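Local coordinates for protein arginase 1, mitochondrial (Arabidopsis thaliana, PDB 6VSU) that hydrolyses L-arginine to urea and L-ornithine with two manganese ions per subunit, and also cleaves agmatine to putrescine and urea, at residues E[183-188]-E[213-218]; E[227-232]-E[274-279]. One frame throughout, in Å; residues are numbered along the deposited sequence.

Contact 1: residues E[183-188]-E[213-218]; sequences SFARIM and KRFGVE
Met188 lays its CB on one face of the Phe215 ring, and the Met188-Phe215 pair accounts for most of the area buried between residues 183-188 and 213-218, with this CH-pi contact at its centre. The evidence is direct: Met188 CB lies 3.7 Å from the centroid of the Phe215 ring and 24° off the ring normal, displaced toward the rim so that its nearest ring atom is Phe215 CG at 3.4 Å. With Met188 CG anti to the carbonyl carbon (chi1 -67°) and the chain bent again at chi2 and chi3, the terminal methyl swings to the base of the phenylalanine, Met188 CE ending 3.6 Å from Phe215 O. The two side chains run alongside one another, each pointing back the way the other came. Arg214 closes the opposite face of the ring with CG, 4.2 Å above the plane and over its centre, while Phe215 CZ sits above its guanidinium. Phe215 ends helix 206-215, and Gly216, with positive phi (66°) and two bonds back into the last turn, forms a Schellman motif that leads the chain into strand 218-221, at one edge of the parallel sheet of the arginase fold. Just beyond this turn Val217 CG2 approaches Met188 CG at 4.4 Å, a looser apolar touch. Ala185 meets the far end of the ring obliquely, its CA being 4.3 Å from Phe215 CE2. Ala185 and Val217 both also touch Ile169, an L-ornithine-binding residue, and Met188 rests on Ala193 of the neighbouring strand 193-201.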
# COMPACT_ATOMS: atom_id res chain seq x y z
N SER E 183 -30.77 7.38 -9.70
CA SER E 183 -30.72 8.34 -10.82
C SER E 183 -31.47 7.78 -12.05
O SER E 183 -32.06 8.61 -12.82
CB SER E 183 -29.35 8.79 -11.13
OG SER E 183 -28.53 7.69 -11.13
N PHE E 184 -31.56 6.46 -12.18
CA PHE E 184 -32.23 5.84 -13.36
C PHE E 184 -33.74 5.77 -13.12
O PHE E 184 -34.48 5.78 -14.07
CB PHE E 184 -31.54 4.52 -13.73
CG PHE E 184 -30.24 4.80 -14.41
CD1 PHE E 184 -29.11 5.07 -13.66
CD2 PHE E 184 -30.17 4.92 -15.79
CE1 PHE E 184 -27.93 5.44 -14.29
CE2 PHE E 184 -29.00 5.29 -16.42
CZ PHE E 184 -27.88 5.55 -15.66
N ALA E 185 -34.20 5.81 -11.88
CA ALA E 185 -35.62 6.04 -11.56
C ALA E 185 -35.97 7.48 -11.96
O ALA E 185 -36.93 7.69 -12.71
CB ALA E 185 -35.88 5.73 -10.10
N ARG E 186 -35.16 8.44 -11.58
CA ARG E 186 -35.40 9.84 -12.01
C ARG E 186 -35.50 9.88 -13.54
O ARG E 186 -36.41 10.55 -14.07
CB ARG E 186 -34.34 10.81 -11.48
CG ARG E 186 -34.27 10.90 -9.95
CD ARG E 186 -35.46 11.53 -9.23
NE ARG E 186 -36.53 10.56 -9.05
CZ ARG E 186 -36.58 9.66 -8.05
NH1 ARG E 186 -35.61 9.60 -7.13
NH2 ARG E 186 -37.58 8.79 -7.98
N ILE E 187 -34.58 9.23 -14.23
CA ILE E 187 -34.53 9.31 -15.72
C ILE E 187 -35.79 8.63 -16.31
O ILE E 187 -36.36 9.18 -17.27
CB ILE E 187 -33.21 8.70 -16.23
CG1 ILE E 187 -32.00 9.60 -16.01
CG2 ILE E 187 -33.33 8.30 -17.69
CD1 ILE E 187 -30.67 8.87 -16.25
N MET E 188 -36.19 7.47 -15.80
CA MET E 188 -37.34 6.75 -16.40
C MET E 188 -38.62 7.53 -16.06
O MET E 188 -39.48 7.61 -16.94
CB MET E 188 -37.41 5.28 -15.98
CG MET E 188 -36.26 4.39 -16.49
SD MET E 188 -35.80 4.57 -18.26
CE MET E 188 -37.17 3.65 -18.94
N LYS E 213 -39.55 -3.60 -13.84
CA LYS E 213 -40.84 -3.98 -14.45
C LYS E 213 -41.69 -2.73 -14.62
O LYS E 213 -42.18 -2.53 -15.70
CB LYS E 213 -41.56 -5.01 -13.59
CG LYS E 213 -40.78 -6.29 -13.37
CD LYS E 213 -41.75 -7.38 -13.04
CE LYS E 213 -41.07 -8.72 -12.86
NZ LYS E 213 -42.09 -9.73 -12.46
N ARG E 214 -41.72 -1.87 -13.61
CA ARG E 214 -42.55 -0.64 -13.63
C ARG E 214 -42.15 0.23 -14.82
O ARG E 214 -43.05 0.88 -15.42
CB ARG E 214 -42.42 0.13 -12.32
CG ARG E 214 -43.09 1.49 -12.30
CD ARG E 214 -43.08 2.10 -10.92
NE ARG E 214 -43.45 3.50 -10.93
CZ ARG E 214 -42.86 4.44 -10.20
NH1 ARG E 214 -41.86 4.14 -9.37
NH2 ARG E 214 -43.28 5.69 -10.31
N PHE E 215 -40.88 0.26 -15.17
CA PHE E 215 -40.40 1.17 -16.23
C PHE E 215 -40.08 0.43 -17.52
O PHE E 215 -39.66 1.08 -18.47
CB PHE E 215 -39.19 1.99 -15.76
CG PHE E 215 -39.49 2.92 -14.63
CD1 PHE E 215 -40.43 3.93 -14.76
CD2 PHE E 215 -38.84 2.76 -13.42
CE1 PHE E 215 -40.71 4.78 -13.71
CE2 PHE E 215 -39.11 3.62 -12.37
CZ PHE E 215 -40.05 4.62 -12.51
N GLY E 216 -40.20 -0.89 -17.53
CA GLY E 216 -39.84 -1.69 -18.72
C GLY E 216 -38.36 -1.64 -19.02
O GLY E 216 -37.98 -1.49 -20.22
N VAL E 217 -37.54 -1.70 -17.99
CA VAL E 217 -36.05 -1.68 -18.12
C VAL E 217 -35.63 -3.08 -18.60
O VAL E 217 -36.25 -4.06 -18.17
CB VAL E 217 -35.41 -1.32 -16.76
CG1 VAL E 217 -33.90 -1.35 -16.78
CG2 VAL E 217 -35.86 0.03 -16.32
N GLU E 218 -34.64 -3.17 -19.47
CA GLU E 218 -34.03 -4.45 -19.87
C GLU E 218 -32.77 -4.70 -19.03
O GLU E 218 -31.79 -3.98 -19.24
CB GLU E 218 -33.72 -4.38 -21.35
CG GLU E 218 -34.99 -4.23 -22.16
CD GLU E 218 -34.71 -3.78 -23.59
OE1 GLU E 218 -33.92 -4.55 -24.26
OE2 GLU E 218 -35.20 -2.65 -23.99

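Contact 2: residues E[227-232]-E[274-279]; sequences KDRPML and VLNILH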
# COMPACT_ATOMS: atom_id res chain seq x y z
N LYS E 227 -24.78 -16.79 -21.49
CA LYS E 227 -25.86 -16.91 -22.52
C LYS E 227 -25.95 -15.59 -23.33
O LYS E 227 -26.07 -15.62 -24.56
CB LYS E 227 -27.13 -17.31 -21.78
CG LYS E 227 -28.29 -17.78 -22.64
CD LYS E 227 -29.48 -16.81 -22.75
CE LYS E 227 -30.36 -16.70 -21.51
NZ LYS E 227 -30.55 -15.27 -21.10
N ASP E 228 -25.88 -14.45 -22.63
CA ASP E 228 -26.24 -13.13 -23.14
C ASP E 228 -25.06 -12.52 -23.93
O ASP E 228 -25.34 -11.59 -24.73
CB ASP E 228 -26.65 -12.19 -22.01
CG ASP E 228 -27.92 -12.56 -21.28
OD1 ASP E 228 -28.71 -13.30 -21.83
OD2 ASP E 228 -28.07 -12.15 -20.13
N ARG E 229 -23.84 -13.01 -23.77
CA ARG E 229 -22.60 -12.36 -24.30
C ARG E 229 -22.74 -12.06 -25.80
O ARG E 229 -22.56 -10.93 -26.23
CB ARG E 229 -21.33 -13.18 -24.03
CG ARG E 229 -20.07 -12.56 -24.62
CD ARG E 229 -18.87 -13.48 -24.68
NE ARG E 229 -18.20 -13.61 -23.38
CZ ARG E 229 -17.30 -12.75 -22.85
NH1 ARG E 229 -16.96 -11.61 -23.46
NH2 ARG E 229 -16.73 -13.03 -21.70
N PRO E 230 -23.10 -13.04 -26.65
CA PRO E 230 -23.19 -12.80 -28.09
C PRO E 230 -24.13 -11.63 -28.42
O PRO E 230 -23.84 -10.85 -29.26
CB PRO E 230 -23.75 -14.10 -28.67
CG PRO E 230 -23.45 -15.17 -27.61
CD PRO E 230 -23.44 -14.43 -26.29
N MET E 231 -25.28 -11.57 -27.77
CA MET E 231 -26.27 -10.49 -27.95
C MET E 231 -25.66 -9.15 -27.50
O MET E 231 -25.75 -8.13 -28.23
CB MET E 231 -27.49 -10.88 -27.13
CG MET E 231 -28.64 -9.92 -27.19
SD MET E 231 -28.66 -8.66 -25.86
CE MET E 231 -30.01 -7.72 -26.61
N LEU E 232 -25.03 -9.13 -26.32
CA LEU E 232 -24.45 -7.90 -25.72
C LEU E 232 -23.26 -7.39 -26.53
O LEU E 232 -23.02 -6.18 -26.49
CB LEU E 232 -24.05 -8.21 -24.28
CG LEU E 232 -25.21 -8.51 -23.33
CD1 LEU E 232 -24.68 -8.92 -21.97
CD2 LEU E 232 -26.17 -7.33 -23.22
N VAL E 274 -15.94 -5.12 -21.67
CA VAL E 274 -16.58 -3.78 -21.87
C VAL E 274 -16.24 -3.23 -23.27
O VAL E 274 -17.13 -2.68 -23.96
CB VAL E 274 -16.21 -2.82 -20.74
CG1 VAL E 274 -16.64 -1.39 -21.02
CG2 VAL E 274 -16.81 -3.31 -19.44
N LEU E 275 -14.99 -3.34 -23.71
CA LEU E 275 -14.59 -2.81 -25.04
C LEU E 275 -15.20 -3.69 -26.11
O LEU E 275 -15.54 -3.13 -27.14
CB LEU E 275 -13.07 -2.71 -25.18
CG LEU E 275 -12.39 -1.68 -24.28
CD1 LEU E 275 -10.96 -1.50 -24.76
CD2 LEU E 275 -13.06 -0.33 -24.21
N ASN E 276 -15.43 -4.98 -25.86
CA ASN E 276 -16.13 -5.80 -26.87
C ASN E 276 -17.54 -5.23 -27.08
O ASN E 276 -17.96 -5.13 -28.24
CB ASN E 276 -16.15 -7.28 -26.57
CG ASN E 276 -14.80 -7.96 -26.74
OD1 ASN E 276 -13.83 -7.39 -27.25
ND2 ASN E 276 -14.73 -9.21 -26.28
N ILE E 277 -18.23 -4.84 -26.01
CA ILE E 277 -19.59 -4.25 -26.10
C ILE E 277 -19.54 -2.87 -26.78
O ILE E 277 -20.30 -2.64 -27.79
CB ILE E 277 -20.19 -4.19 -24.70
CG1 ILE E 277 -20.32 -5.60 -24.10
CG2 ILE E 277 -21.50 -3.45 -24.71
CD1 ILE E 277 -20.72 -5.60 -22.68
N LEU E 278 -18.68 -1.95 -26.32
CA LEU E 278 -18.60 -0.59 -26.90
C LEU E 278 -18.19 -0.61 -28.36
O LEU E 278 -18.82 0.06 -29.18
CB LEU E 278 -17.64 0.29 -26.12
CG LEU E 278 -17.97 0.46 -24.64
CD1 LEU E 278 -16.91 1.36 -23.97
CD2 LEU E 278 -19.35 1.05 -24.48
N HIS E 279 -17.14 -1.32 -28.69
CA HIS E 279 -16.60 -1.32 -30.07
C HIS E 279 -17.69 -1.84 -31.01
O HIS E 279 -17.73 -1.39 -32.15
CB HIS E 279 -15.32 -2.17 -30.19
CG HIS E 279 -14.10 -1.51 -29.60
ND1 HIS E 279 -12.92 -2.18 -29.36
CD2 HIS E 279 -13.89 -0.25 -29.20
CE1 HIS E 279 -12.04 -1.34 -28.87
NE2 HIS E 279 -12.62 -0.16 -28.75
O HOH W 1 -22.32 -4.52 -28.65
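Ile277 brings the two branches of its side chain against a backbone carbonyl oxygen, that of Leu232; the leucine side chain stays further off, Leu232 CB being 4.5 Å from Ile277 CD1. Ile277 CG2 is 3.6 Å from Leu232 O and Ile277 CG1 is 3.7 Å from the same oxygen, so both branches press on it from the same side; chi1 of -62°, with CG2 anti to the backbone N, brings them there together. A water completes the link, donating to Leu232 O at 2.8 Å and to Ile277 O at 2.9 Å, and so bridges two main-chain acceptors that cannot bond each other. The elements joined are helices 225-232 and 271-280 of the arginase fold; the first follows edge strand 218-221, whose Tyr220 is touched by Leu232, and the second precedes strand 285-291 inside the sheet. One turn earlier on its own helix, Arg229 starts out extended (chi1 177°) but bends at chi3 and chi4, which brings its guanidinium obliquely near Asn276, with Arg229 NH1 4.3 Å from Asn276 ND2. These two donors share an acceptor: Glu233 OE2 forms a salt bridge with Arg229 NH1 and accepts a hydrogen bond from Asn276 ND2. Asp273 OD1 is a second partner of Arg229 NH1. Asn276 also packs on Ser226 of a neighbouring subunit.

Overall arrangement
Contact 2 joins two helices, whereas contact 1 sets a helix against the end of another and the turn after it. They share no element and do not touch (centres about 22 Å apart, nearest atoms about 6 Å). Strand 218-221 connects them along the chain, following helix 206-215 and preceding helix 225-232. Contact 1 is partly buried and apolar, with an aromatic face as its main surface, and the side chain of Ala185 is about 12 Å from bound L-ornithine and manganese. Contact 2, more buried but smaller (127 against 204 Å²), combines a carbonyl packed by isoleucine, one bridging water, and polar side chains met by acidic residues outside the segments. A second subunit reaches contact 2 alone.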